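Local coordinates for enoyl-CoA hydratase/isomerase family protein (Mycobacterium tuberculosis, PDB 4FN7), which probably acts on enoyl-CoA thioesters in lipid metabolism, as a hydratase or isomerase of the crotonase superfamily, at residues R56-G61 with V96-T101; G115-A120 with F174-A179; G102-M107 with Y124-N129. All coordinates share one frame; numbering follows the deposited sequence. Where two conformers were deposited one is given.

Interaction 1: R56-G61 with V96-T101; sequences RVFSGG and VVMACT
V57 meets T101 through its backbone alone: its carbonyl O lies 3.4 Å from T101 OG1, near enough for van der Waals contact but not a hydrogen bond. T101 OG1 is placed between its own backbone N and carbonyl carbon (chi1 47°), and its polar partner is the carbonyl of N54, in the same loop that carries V57. The chain then turns a corner at F58, and this side chain supplies the largest share of the contact. With CG anti to the backbone N (chi1 -178°), the ring reaches across to strand 96-100, where CD1 is 3.5 Å from A99 O, the carbonyl oxygen sitting at the ring edge near its plane. CD1 also packs 3.8 Å from C100 CA. Two sulfurs attend the same ring, both obliquely: M98 SD, 5.1 Å from the ring centroid, approaches CZ at 3.8 Å in a Met-aromatic contact, while C100 SG touches F58 CB at 3.9 Å. Leucines L111 and L112 of helix 107-112 also pack against F58, so the ring ties together loop, strand and helix in the buried interior of the crotonase fold. Beyond the ring, the loop just after G61 probably contributes a backbone N-H to the oxyanion hole, as in other crotonases. S59 makes an ST turn on the way there, its OG accepting from G61 N at 3.1 Å with a nearly straight N-H...O angle of 167°.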
# COMPACT_ATOMS: atom_id res chain seq x y z
N ARG A 56 -14.85 -9.09 -25.80
CA ARG A 56 -15.87 -8.44 -24.98
C ARG A 56 -15.41 -8.25 -23.54
O ARG A 56 -15.62 -7.19 -22.95
CB ARG A 56 -17.15 -9.26 -25.01
CG ARG A 56 -18.30 -8.63 -24.25
CD ARG A 56 -19.42 -9.63 -24.01
NE ARG A 56 -20.49 -9.06 -23.21
CZ ARG A 56 -21.63 -9.69 -22.93
NH1 ARG A 56 -21.85 -10.90 -23.41
NH2 ARG A 56 -22.55 -9.09 -22.19
N VAL A 57 -14.77 -9.27 -22.98
CA VAL A 57 -14.39 -9.26 -21.57
C VAL A 57 -13.05 -9.93 -21.34
O VAL A 57 -12.57 -10.70 -22.18
CB VAL A 57 -15.41 -10.04 -20.69
CG1 VAL A 57 -16.79 -9.42 -20.78
CG2 VAL A 57 -15.46 -11.51 -21.09
N PHE A 58 -12.45 -9.66 -20.19
CA PHE A 58 -11.43 -10.56 -19.67
C PHE A 58 -12.19 -11.74 -19.08
O PHE A 58 -12.14 -12.85 -19.61
CB PHE A 58 -10.55 -9.87 -18.63
CG PHE A 58 -9.45 -10.75 -18.10
CD1 PHE A 58 -8.38 -11.11 -18.91
CD2 PHE A 58 -9.47 -11.21 -16.79
CE1 PHE A 58 -7.37 -11.93 -18.44
CE2 PHE A 58 -8.46 -12.03 -16.31
CZ PHE A 58 -7.40 -12.38 -17.13
N SER A 59 -12.93 -11.49 -18.00
CA SER A 59 -13.90 -12.45 -17.49
C SER A 59 -14.91 -11.75 -16.59
O SER A 59 -14.54 -10.90 -15.77
CB SER A 59 -13.22 -13.57 -16.71
OG SER A 59 -14.19 -14.32 -15.98
N GLY A 60 -16.18 -12.13 -16.74
CA GLY A 60 -17.23 -11.59 -15.91
C GLY A 60 -17.34 -12.19 -14.52
O GLY A 60 -18.19 -11.77 -13.75
N GLY A 61 -16.49 -13.16 -14.19
CA GLY A 61 -16.47 -13.72 -12.85
C GLY A 61 -16.80 -15.20 -12.81
O GLY A 61 -16.66 -15.89 -13.81
N VAL A 96 4.02 -14.29 -15.66
CA VAL A 96 2.66 -14.40 -16.14
C VAL A 96 2.16 -13.00 -16.47
O VAL A 96 2.15 -12.11 -15.60
CB VAL A 96 1.74 -15.02 -15.07
CG1 VAL A 96 0.29 -15.05 -15.56
CG2 VAL A 96 2.22 -16.41 -14.68
N VAL A 97 1.77 -12.79 -17.72
CA VAL A 97 1.27 -11.49 -18.15
C VAL A 97 -0.18 -11.60 -18.54
O VAL A 97 -0.54 -12.44 -19.36
CB VAL A 97 2.09 -10.93 -19.33
CG1 VAL A 97 1.61 -9.53 -19.70
CG2 VAL A 97 3.57 -10.89 -18.98
N MET A 98 -1.01 -10.74 -17.96
CA MET A 98 -2.43 -10.74 -18.26
C MET A 98 -2.75 -9.70 -19.32
O MET A 98 -2.39 -8.54 -19.17
CB MET A 98 -3.25 -10.43 -17.00
CG MET A 98 -3.04 -11.41 -15.87
SD MET A 98 -3.71 -13.02 -16.28
CE MET A 98 -3.31 -13.93 -14.78
N ALA A 99 -3.43 -10.14 -20.37
CA ALA A 99 -3.98 -9.25 -21.38
C ALA A 99 -5.46 -9.05 -21.07
O ALA A 99 -6.30 -9.87 -21.45
CB ALA A 99 -3.81 -9.84 -22.77
N CYS A 100 -5.76 -7.97 -20.36
CA CYS A 100 -7.12 -7.65 -19.97
C CYS A 100 -7.84 -7.03 -21.16
O CYS A 100 -7.72 -5.83 -21.40
CB CYS A 100 -7.09 -6.69 -18.79
SG CYS A 100 -8.65 -6.52 -17.94
N THR A 101 -8.59 -7.85 -21.90
CA THR A 101 -9.10 -7.47 -23.21
C THR A 101 -10.53 -6.94 -23.14
O THR A 101 -11.15 -6.62 -24.15
CB THR A 101 -9.05 -8.67 -24.16
OG1 THR A 101 -9.59 -9.83 -23.50
CG2 THR A 101 -7.61 -8.96 -24.56

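Interaction 2: G115-A120 with F174-A179; sequences GDHRVA and FIDEIA
R118 grips the carboxylate of D176 side-on with two nitrogens, one to each oxygen: NE to OD2 at 2.8 Å and NH2 to OD1 at 2.9 Å, both N-H...O angles 174°. The carboxylate carbon lies in the guanidinium plane, yet the two flat groups are turned 45° apart, so the nitrogens meet the oxygens from above the carboxylate plane. A bend at chi3 (-64°) places NE beside OD2, and a weak bond from R118 N also reaches that oxygen. The guanidinium has F174 C and I175 N over one face, and a water bridges R118 NH1 to F174 O. Its NH2 is also bonded to S152 OG of the second subunit, so this ion pair lies at a subunit interface.

H117 offers a different polar link. Its NE2 donates to E177 OE1 at 2.8 Å, in the ring plane and on the anti lone pair of the carboxylate, while ND1 is hydrogen-bonded to Q156 of the second subunit. E177 has a second partner in R187, whose positive charge would be expected to steady its ionised form. The H117 ring also slides past D176, ND1 lying 3.5 Å from D176 CB.

The backbones pair in parallel, V119 with E177 and A120 with I178. R118 O accepts weakly from E177 N, and also from D176 N in the loop before the strand; A120 N donates to E177 O at 3.0 Å, and A179 N to A120 O at 2.9 Å. Outside this ladder, V119 CG1 packs on A179 CB at 3.9 Å. Strand 177-178 thereby forms the last strand, within this chain, of the main sheet of the crotonase fold; three copies of the protein make up the assembly here.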
# COMPACT_ATOMS: atom_id res chain seq x y z
N GLY A 115 -1.53 -11.94 -12.23
CA GLY A 115 -0.45 -11.75 -13.19
C GLY A 115 0.69 -10.94 -12.63
O GLY A 115 0.49 -10.01 -11.85
N ASP A 116 1.91 -11.27 -13.02
CA ASP A 116 3.06 -10.45 -12.64
C ASP A 116 2.95 -9.06 -13.26
O ASP A 116 3.39 -8.07 -12.66
CB ASP A 116 4.36 -11.11 -13.08
CG ASP A 116 4.59 -12.43 -12.39
OD1 ASP A 116 4.85 -12.42 -11.17
OD2 ASP A 116 4.52 -13.47 -13.07
N HIS A 117 2.38 -8.99 -14.45
CA HIS A 117 2.18 -7.74 -15.17
C HIS A 117 0.82 -7.81 -15.84
O HIS A 117 0.47 -8.83 -16.43
CB HIS A 117 3.28 -7.55 -16.23
CG HIS A 117 3.25 -6.22 -16.91
ND1 HIS A 117 3.49 -5.04 -16.24
CD2 HIS A 117 2.99 -5.88 -18.20
CE1 HIS A 117 3.40 -4.03 -17.09
NE2 HIS A 117 3.09 -4.51 -18.28
N ARG A 118 0.06 -6.72 -15.75
CA ARG A 118 -1.33 -6.69 -16.18
C ARG A 118 -1.58 -5.49 -17.08
O ARG A 118 -1.38 -4.35 -16.66
CB ARG A 118 -2.24 -6.62 -14.95
CG ARG A 118 -2.03 -7.78 -13.98
CD ARG A 118 -2.51 -7.42 -12.57
NE ARG A 118 -1.72 -6.33 -12.01
CZ ARG A 118 -1.99 -5.72 -10.87
NH1 ARG A 118 -3.05 -6.07 -10.15
NH2 ARG A 118 -1.20 -4.74 -10.44
N VAL A 119 -2.01 -5.76 -18.31
CA VAL A 119 -2.21 -4.72 -19.31
C VAL A 119 -3.69 -4.60 -19.63
O VAL A 119 -4.34 -5.61 -19.87
CB VAL A 119 -1.45 -5.06 -20.62
CG1 VAL A 119 -1.55 -3.91 -21.61
CG2 VAL A 119 0.01 -5.37 -20.32
N ALA A 120 -4.21 -3.37 -19.66
CA ALA A 120 -5.61 -3.16 -20.03
C ALA A 120 -5.75 -1.89 -20.85
O ALA A 120 -4.82 -1.10 -20.94
CB ALA A 120 -6.48 -3.06 -18.78
N PHE A 174 -4.88 -2.29 -9.58
CA PHE A 174 -5.63 -3.33 -10.29
C PHE A 174 -5.04 -3.66 -11.66
O PHE A 174 -5.35 -4.70 -12.24
CB PHE A 174 -7.10 -2.94 -10.44
CG PHE A 174 -8.05 -3.70 -9.54
CD1 PHE A 174 -7.88 -5.06 -9.30
CD2 PHE A 174 -9.12 -3.06 -8.94
CE1 PHE A 174 -8.78 -5.76 -8.48
CE2 PHE A 174 -10.01 -3.75 -8.13
CZ PHE A 174 -9.84 -5.09 -7.91
N ILE A 175 -4.20 -2.77 -12.19
CA ILE A 175 -3.47 -3.03 -13.43
C ILE A 175 -2.13 -2.33 -13.37
O ILE A 175 -1.92 -1.46 -12.53
CB ILE A 175 -4.21 -2.54 -14.69
CG1 ILE A 175 -4.42 -1.03 -14.65
CG2 ILE A 175 -5.52 -3.26 -14.87
CD1 ILE A 175 -4.93 -0.47 -15.94
N ASP A 176 -1.21 -2.74 -14.24
CA ASP A 176 0.15 -2.18 -14.25
C ASP A 176 0.44 -1.29 -15.45
O ASP A 176 1.38 -0.50 -15.42
CB ASP A 176 1.20 -3.28 -14.20
CG ASP A 176 0.97 -4.22 -13.05
OD1 ASP A 176 1.16 -3.80 -11.89
OD2 ASP A 176 0.60 -5.38 -13.33
N GLU A 177 -0.34 -1.45 -16.51
CA GLU A 177 -0.06 -0.73 -17.74
C GLU A 177 -1.34 -0.53 -18.54
O GLU A 177 -2.18 -1.42 -18.62
CB GLU A 177 0.97 -1.49 -18.60
CG GLU A 177 1.27 -0.82 -19.94
CD GLU A 177 2.36 -1.52 -20.75
OE1 GLU A 177 2.95 -2.51 -20.27
OE2 GLU A 177 2.64 -1.06 -21.88
N ILE A 178 -1.45 0.65 -19.14
CA ILE A 178 -2.56 0.95 -20.04
C ILE A 178 -2.07 0.97 -21.48
O ILE A 178 -1.01 1.54 -21.78
CB ILE A 178 -3.20 2.31 -19.68
CG1 ILE A 178 -3.59 2.34 -18.20
CG2 ILE A 178 -4.42 2.58 -20.57
CD1 ILE A 178 -4.01 3.71 -17.70
N ALA A 179 -2.83 0.35 -22.38
CA ALA A 179 -2.51 0.33 -23.80
C ALA A 179 -3.79 0.53 -24.60
O ALA A 179 -4.88 0.36 -24.07
CB ALA A 179 -1.84 -0.98 -24.18
O HOH W 1 -5.47 -7.05 -11.15

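Interaction 3: G102-M107 with Y124-N129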
# COMPACT_ATOMS: atom_id res chain seq x y z
N GLY A 102 -11.04 -6.86 -21.91
CA GLY A 102 -12.34 -6.29 -21.64
C GLY A 102 -12.47 -6.22 -20.13
O GLY A 102 -11.49 -6.33 -19.41
N HIS A 103 -13.69 -6.05 -19.64
CA HIS A 103 -13.91 -5.90 -18.21
C HIS A 103 -13.53 -7.14 -17.42
O HIS A 103 -13.55 -8.26 -17.94
CB HIS A 103 -15.37 -5.52 -17.97
CG HIS A 103 -15.82 -4.40 -18.84
ND1 HIS A 103 -15.34 -3.12 -18.69
CD2 HIS A 103 -16.67 -4.37 -19.89
CE1 HIS A 103 -15.89 -2.34 -19.61
NE2 HIS A 103 -16.70 -3.07 -20.35
N ALA A 104 -13.17 -6.94 -16.16
CA ALA A 104 -12.77 -8.02 -15.28
C ALA A 104 -13.53 -7.85 -13.97
O ALA A 104 -13.26 -6.92 -13.20
CB ALA A 104 -11.25 -7.99 -15.04
N ILE A 105 -14.48 -8.74 -13.73
CA ILE A 105 -15.40 -8.60 -12.61
C ILE A 105 -15.31 -9.80 -11.68
O ILE A 105 -15.27 -10.94 -12.13
CB ILE A 105 -16.86 -8.50 -13.12
CG1 ILE A 105 -16.98 -7.43 -14.21
CG2 ILE A 105 -17.82 -8.23 -11.95
CD1 ILE A 105 -16.66 -6.02 -13.74
N ALA A 106 -15.30 -9.52 -10.38
CA ALA A 106 -15.32 -10.58 -9.37
C ALA A 106 -14.17 -11.56 -9.60
O ALA A 106 -13.02 -11.13 -9.65
CB ALA A 106 -16.69 -11.27 -9.35
N MET A 107 -14.45 -12.85 -9.76
CA MET A 107 -13.35 -13.80 -9.99
C MET A 107 -12.50 -13.42 -11.21
O MET A 107 -11.32 -13.78 -11.28
CB MET A 107 -13.87 -15.24 -10.13
CG MET A 107 -12.76 -16.30 -10.22
SD MET A 107 -11.75 -16.49 -8.72
CE MET A 107 -10.11 -16.53 -9.42
N TYR A 124 -11.63 -0.21 -19.76
CA TYR A 124 -12.02 -1.50 -19.19
C TYR A 124 -12.19 -1.43 -17.68
O TYR A 124 -11.28 -1.07 -16.93
CB TYR A 124 -11.03 -2.61 -19.57
CG TYR A 124 -10.84 -2.83 -21.06
CD1 TYR A 124 -11.73 -2.29 -21.98
CD2 TYR A 124 -9.77 -3.57 -21.54
CE1 TYR A 124 -11.56 -2.48 -23.34
CE2 TYR A 124 -9.58 -3.77 -22.90
CZ TYR A 124 -10.48 -3.22 -23.80
OH TYR A 124 -10.29 -3.41 -25.15
N ASN A 125 -13.39 -1.80 -17.24
CA ASN A 125 -13.74 -1.77 -15.83
C ASN A 125 -13.23 -2.99 -15.09
O ASN A 125 -13.31 -4.11 -15.59
CB ASN A 125 -15.25 -1.67 -15.67
CG ASN A 125 -15.78 -0.33 -16.09
OD1 ASN A 125 -15.08 0.68 -16.04
ND2 ASN A 125 -17.03 -0.30 -16.49
N ILE A 126 -12.72 -2.76 -13.89
CA ILE A 126 -12.25 -3.83 -13.02
C ILE A 126 -12.93 -3.62 -11.67
O ILE A 126 -12.89 -2.52 -11.11
CB ILE A 126 -10.72 -3.79 -12.88
CG1 ILE A 126 -10.08 -3.79 -14.28
CG2 ILE A 126 -10.24 -4.96 -12.05
CD1 ILE A 126 -8.65 -3.35 -14.31
N GLN A 127 -13.59 -4.66 -11.18
CA GLN A 127 -14.48 -4.49 -10.04
C GLN A 127 -14.76 -5.81 -9.34
O GLN A 127 -15.08 -6.80 -10.00
CB GLN A 127 -15.81 -3.90 -10.50
CG GLN A 127 -16.80 -3.60 -9.37
CD GLN A 127 -18.23 -3.44 -9.86
OE1 GLN A 127 -18.57 -3.84 -10.97
NE2 GLN A 127 -19.07 -2.86 -9.01
N ALA A 128 -14.63 -5.81 -8.02
CA ALA A 128 -15.20 -6.88 -7.21
C ALA A 128 -16.63 -6.43 -6.87
O ALA A 128 -16.82 -5.64 -5.95
CB ALA A 128 -14.39 -7.10 -5.94
N ASN A 129 -17.61 -6.91 -7.63
CA ASN A 129 -18.98 -6.44 -7.48
C ASN A 129 -19.80 -7.21 -6.45
O ASN A 129 -21.00 -6.98 -6.31
CB ASN A 129 -19.70 -6.45 -8.83
CG ASN A 129 -20.04 -7.85 -9.30
OD1 ASN A 129 -19.33 -8.80 -8.98
ND2 ASN A 129 -21.12 -7.98 -10.07
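The ring of Y124 lies flat against G102, whose CA sits over the ring centre, 3.8 Å from the centroid, in a CH-pi contact. From this glycine onward strands 103-105 and 126-127 run in parallel, pairing A104 with I126 and I105 with Q127, in the small second sheet of the crotonase fold. A104 N donates to N125 O at 2.9 Å, Q127 N to A104 O at 3.0 Å, and A106 N to Q127 O at 2.8 Å. At the near end, in the conformer of H103 described here, N125 N donates to ring nitrogen ND1 at 2.8 Å, lying in the ring plane; with CG anti to the carbonyl carbon (chi1 -49°), the ring lies alongside the N125 side chain, which points the same way. At the far end A106 occupies the N-cap position of helix 107-112, a helix start that in related enzymes contributes to the oxyanion hole. The extended chain of Q127 carries its amide past I105 CD1, and NE2 bonds to A161 O. I105 crosses N129 at about a right angle, its CG2 resting 3.4 Å from N129 OD1.

Overall arrangement
The three contacts illustrate how one fold uses different chemistry at neighbouring sites. Interactions 1 and 2 meet in the main sheet, where strands 96-100 and 117-120 are neighbours and C100 N bonds to V119 O. Interaction 3 continues from both: strand 103-105 follows 96-100, its H103 O accepts from F58 N, and I126 of 126-127 packs on F174. Interactions 1 and 2 are buried, 3 only partly. The first is carried by an aromatic ring and sulfurs, the second by an ion pair and a histidine-carboxylate bond beside another subunit, and the third mainly by backbone ladder bonds. Interactions 1 and 3 bring together the loop and helix start associated with the oxyanion hole in relatives.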